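Local coordinates for protein RTX-adhesin (Marinomonas primoryensis, PDB 5IRB) that helps anchor its Antarctic bacterium to diatoms and ice as part of a giant calcium-binding RTX adhesin, this piece being a string of beta-rich domains, at residues A212-T218 and T242-I248. Sequence-based numbering, arbitrary orientation.
Sequences ADAGTVT and TATGGDI
Asp247 grips the backbone of Asp213 with two hydrogen bonds where strand 236-244 has ended and its antiparallel neighbour in a three-stranded sheet, strand 216-219, has yet to begin. The backbone N of Asp213 donates to Asp247 OD2 at 2.8 Å, approaching on the anti side of the carboxylate and 33° out of its plane; in return the N of Asp247 reaches Asp213 O, also at 2.8 Å. With CG beside its own backbone N (chi1 -74°), Asp247 can turn its carboxylate back to segment 212-218 while its amide bonds there too.

Between the strands proper, the Thr216–Thr244 and Thr218–Thr242 pairs each exchange two backbone bonds. Thr216 N sits almost on the extended C=O line of Thr244, whereas both bonds of the second pair arrive above their carbonyl planes. The hydroxyls of Thr218 and Thr242 lie on the same face, OG1 to OG1 at 2.4 Å, too short a separation to be taken literally. A water bonded to Thr216 O, Thr242 OG1 and Thr244 OG1 ties this polar face together.

On the other face, Val217 CG2 rests on Ala243 CB (3.9 Å) and on Ile248 CD1; Val292 of the five-stranded sheet meets Val217 and Ala243, as in a beta-sandwich interior. The type II' turn Gly245–Ile248 folds segment 242-248 back on itself, bringing Ile248 CD1 over Gly215 CA at 3.7 Å.

The carboxylates of Asp213 and Asp247 lie nearly parallel, Asp213 OD2 4.2 Å from Asp247 OD2. Two waters each donate to both, one bond to Asp213 OD2 being weak. Asp247 adjoins calcium ligand Asp296 without being a listed ligand itself. Amide, waters and nearby cation would together be expected to offset the like charges, so that two acidic side chains can sit side by side next to a calcium site.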
ATOM      1  N   ALA A 212      28.098  -2.993  -5.421  1.00 43.94           N
ATOM      2  CA  ALA A 212      28.734  -2.226  -6.470  1.00 42.52           C
ATOM      3  C   ALA A 212      29.879  -3.060  -7.040  1.00 41.71           C
ATOM      4  O   ALA A 212      30.338  -3.999  -6.392  1.00 41.63           O
ATOM      5  CB  ALA A 212      29.235  -0.887  -5.938  1.00 41.47           C
ATOM      6  N   ASP A 213      30.304  -2.742  -8.261  1.00 40.75           N
ATOM      7  CA  ASP A 213      31.205  -3.600  -9.024  1.00 41.76           C
ATOM      8  C   ASP A 213      32.599  -2.984  -9.201  1.00 39.41           C
ATOM      9  O   ASP A 213      32.734  -1.864  -9.673  1.00 39.14           O
ATOM     10  CB  ASP A 213      30.602  -3.906 -10.394  1.00 43.17           C
ATOM     11  CG  ASP A 213      29.312  -4.691 -10.286  1.00 45.76           C
ATOM     12  OD1 ASP A 213      29.269  -5.638  -9.467  1.00 47.13           O
ATOM     13  OD2 ASP A 213      28.335  -4.339 -10.981  1.00 47.49           O
ATOM     14  N   ALA A 214      33.618  -3.725  -8.789  1.00 38.35           N
ATOM     15  CA  ALA A 214      35.003  -3.297  -8.964  1.00 37.41           C
ATOM     16  C   ALA A 214      35.353  -3.262 -10.450  1.00 36.62           C
ATOM     17  O   ALA A 214      34.802  -4.033 -11.240  1.00 38.34           O
ATOM     18  CB  ALA A 214      35.946  -4.220  -8.216  1.00 37.36           C
ATOM     19  N   GLY A 215      36.218  -2.332 -10.832  1.00 35.93           N
ATOM     20  CA  GLY A 215      36.777  -2.302 -12.173  1.00 35.91           C
ATOM     21  C   GLY A 215      38.210  -2.806 -12.189  1.00 36.00           C
ATOM     22  O   GLY A 215      38.540  -3.818 -11.562  1.00 36.31           O
ATOM     23  N   THR A 216      39.068  -2.070 -12.892  1.00 36.67           N
ATOM     24  CA  THR A 216      40.492  -2.403 -13.024  1.00 36.59           C
ATOM     25  C   THR A 216      41.325  -1.166 -12.762  1.00 35.46           C
ATOM     26  O   THR A 216      41.130  -0.119 -13.385  1.00 35.07           O
ATOM     27  CB  THR A 216      40.842  -2.955 -14.412  1.00 37.67           C
ATOM     28  OG1 THR A 216      40.051  -4.117 -14.674  1.00 39.04           O
ATOM     29  CG2 THR A 216      42.305  -3.362 -14.469  1.00 38.87           C
ATOM     30  N   VAL A 217      42.251  -1.300 -11.829  1.00 34.67           N
ATOM     31  CA  VAL A 217      43.180  -0.237 -11.514  1.00 34.77           C
ATOM     32  C   VAL A 217      44.601  -0.680 -11.823  1.00 34.86           C
ATOM     33  O   VAL A 217      44.988  -1.794 -11.477  1.00 35.28           O
ATOM     34  CB  VAL A 217      43.053   0.151 -10.040  1.00 34.72           C
ATOM     35  CG1 VAL A 217      44.211   1.012  -9.594  1.00 34.81           C
ATOM     36  CG2 VAL A 217      41.736   0.874  -9.831  1.00 34.13           C
ATOM     37  N   THR A 218      45.369   0.183 -12.482  1.00 35.23           N
ATOM     38  CA  THR A 218      46.774  -0.099 -12.786  1.00 34.61           C
ATOM     39  C   THR A 218      47.660   1.039 -12.282  1.00 34.67           C
ATOM     40  O   THR A 218      47.187   2.162 -12.108  1.00 32.74           O
ATOM     41  CB  THR A 218      47.004  -0.269 -14.316  1.00 36.39           C
ATOM     42  OG1 THR A 218      46.789   0.977 -14.993  1.00 35.54           O
ATOM     43  CG2 THR A 218      46.063  -1.320 -14.906  1.00 36.32           C
ATOM     44  N   THR A 242      45.848   3.884 -14.236  1.00 34.45           N
ATOM     45  CA  THR A 242      44.498   3.867 -14.798  1.00 33.70           C
ATOM     46  C   THR A 242      43.487   3.315 -13.780  1.00 33.36           C
ATOM     47  O   THR A 242      43.861   2.739 -12.744  1.00 32.44           O
ATOM     48  CB  THR A 242      44.434   3.049 -16.107  1.00 33.94           C
ATOM     49  OG1 THR A 242      44.611   1.662 -15.824  1.00 33.23           O
ATOM     50  CG2 THR A 242      45.529   3.490 -17.090  1.00 35.11           C
ATOM     51  N   ALA A 243      42.207   3.541 -14.067  1.00 33.24           N
ATOM     52  CA  ALA A 243      41.097   3.134 -13.198  1.00 32.95           C
ATOM     53  C   ALA A 243      39.864   3.233 -14.086  1.00 33.24           C
ATOM     54  O   ALA A 243      39.433   4.329 -14.388  1.00 32.91           O
ATOM     55  CB  ALA A 243      40.973   4.026 -11.987  1.00 32.93           C
ATOM     56  N   THR A 244      39.398   2.092 -14.590  1.00 34.14           N
ATOM     57  CA  THR A 244      38.236   1.994 -15.466  1.00 35.69           C
ATOM     58  C   THR A 244      37.480   0.707 -15.188  1.00 34.92           C
ATOM     59  O   THR A 244      38.001  -0.185 -14.542  1.00 33.91           O
ATOM     60  CB  THR A 244      38.630   1.988 -16.961  1.00 37.08           C
ATOM     61  OG1 THR A 244      39.427   0.822 -17.216  1.00 37.00           O
ATOM     62  CG2 THR A 244      39.446   3.212 -17.330  1.00 38.45           C
ATOM     63  N   GLY A 245      36.271   0.603 -15.732  1.00 35.34           N
ATOM     64  CA  GLY A 245      35.453  -0.596 -15.615  1.00 35.71           C
ATOM     65  C   GLY A 245      34.553  -0.605 -14.390  1.00 35.32           C
ATOM     66  O   GLY A 245      34.703   0.221 -13.482  1.00 34.51           O
ATOM     67  N   GLY A 246      33.630  -1.559 -14.343  1.00 35.95           N
ATOM     68  CA  GLY A 246      32.736  -1.673 -13.200  1.00 36.25           C
ATOM     69  C   GLY A 246      32.047  -0.347 -12.925  1.00 35.50           C
ATOM     70  O   GLY A 246      31.602   0.326 -13.854  1.00 36.48           O
ATOM     71  N   ASP A 247      31.978   0.039 -11.655  1.00 35.11           N
ATOM     72  CA  ASP A 247      31.375   1.307 -11.270  1.00 34.98           C
ATOM     73  C   ASP A 247      32.375   2.439 -11.086  1.00 34.49           C
ATOM     74  O   ASP A 247      32.024   3.500 -10.565  1.00 34.13           O
ATOM     75  CB  ASP A 247      30.585   1.113  -9.976  1.00 35.96           C
ATOM     76  CG  ASP A 247      29.309   0.364 -10.207  1.00 36.60           C
ATOM     77  OD1 ASP A 247      28.641   0.626 -11.233  1.00 35.99           O
ATOM     78  OD2 ASP A 247      29.035  -0.537  -9.406  1.00 37.83           O
ATOM     79  N   ILE A 248      33.616   2.229 -11.514  1.00 35.00           N
ATOM     80  CA  ILE A 248      34.613   3.292 -11.413  1.00 34.49           C
ATOM     81  C   ILE A 248      34.168   4.484 -12.264  1.00 34.40           C
ATOM     82  O   ILE A 248      33.721   4.317 -13.404  1.00 35.23           O
ATOM     83  CB  ILE A 248      36.034   2.818 -11.850  1.00 33.93           C
ATOM     84  CG1 ILE A 248      36.559   1.742 -10.894  1.00 34.16           C
ATOM     85  CG2 ILE A 248      36.996   3.995 -11.915  1.00 33.94           C
ATOM     86  CD1 ILE A 248      37.925   1.141 -11.289  1.00 34.72           C
TER
HETATM   87  O   HOH W   1      27.071  -2.122  -9.346  1.00 26.52           O
HETATM   88  O   HOH W   2      28.818  -1.906 -12.985  1.00 39.50           O
HETATM   89  O   HOH W   3      42.094   0.467 -15.684  1.00 32.61           O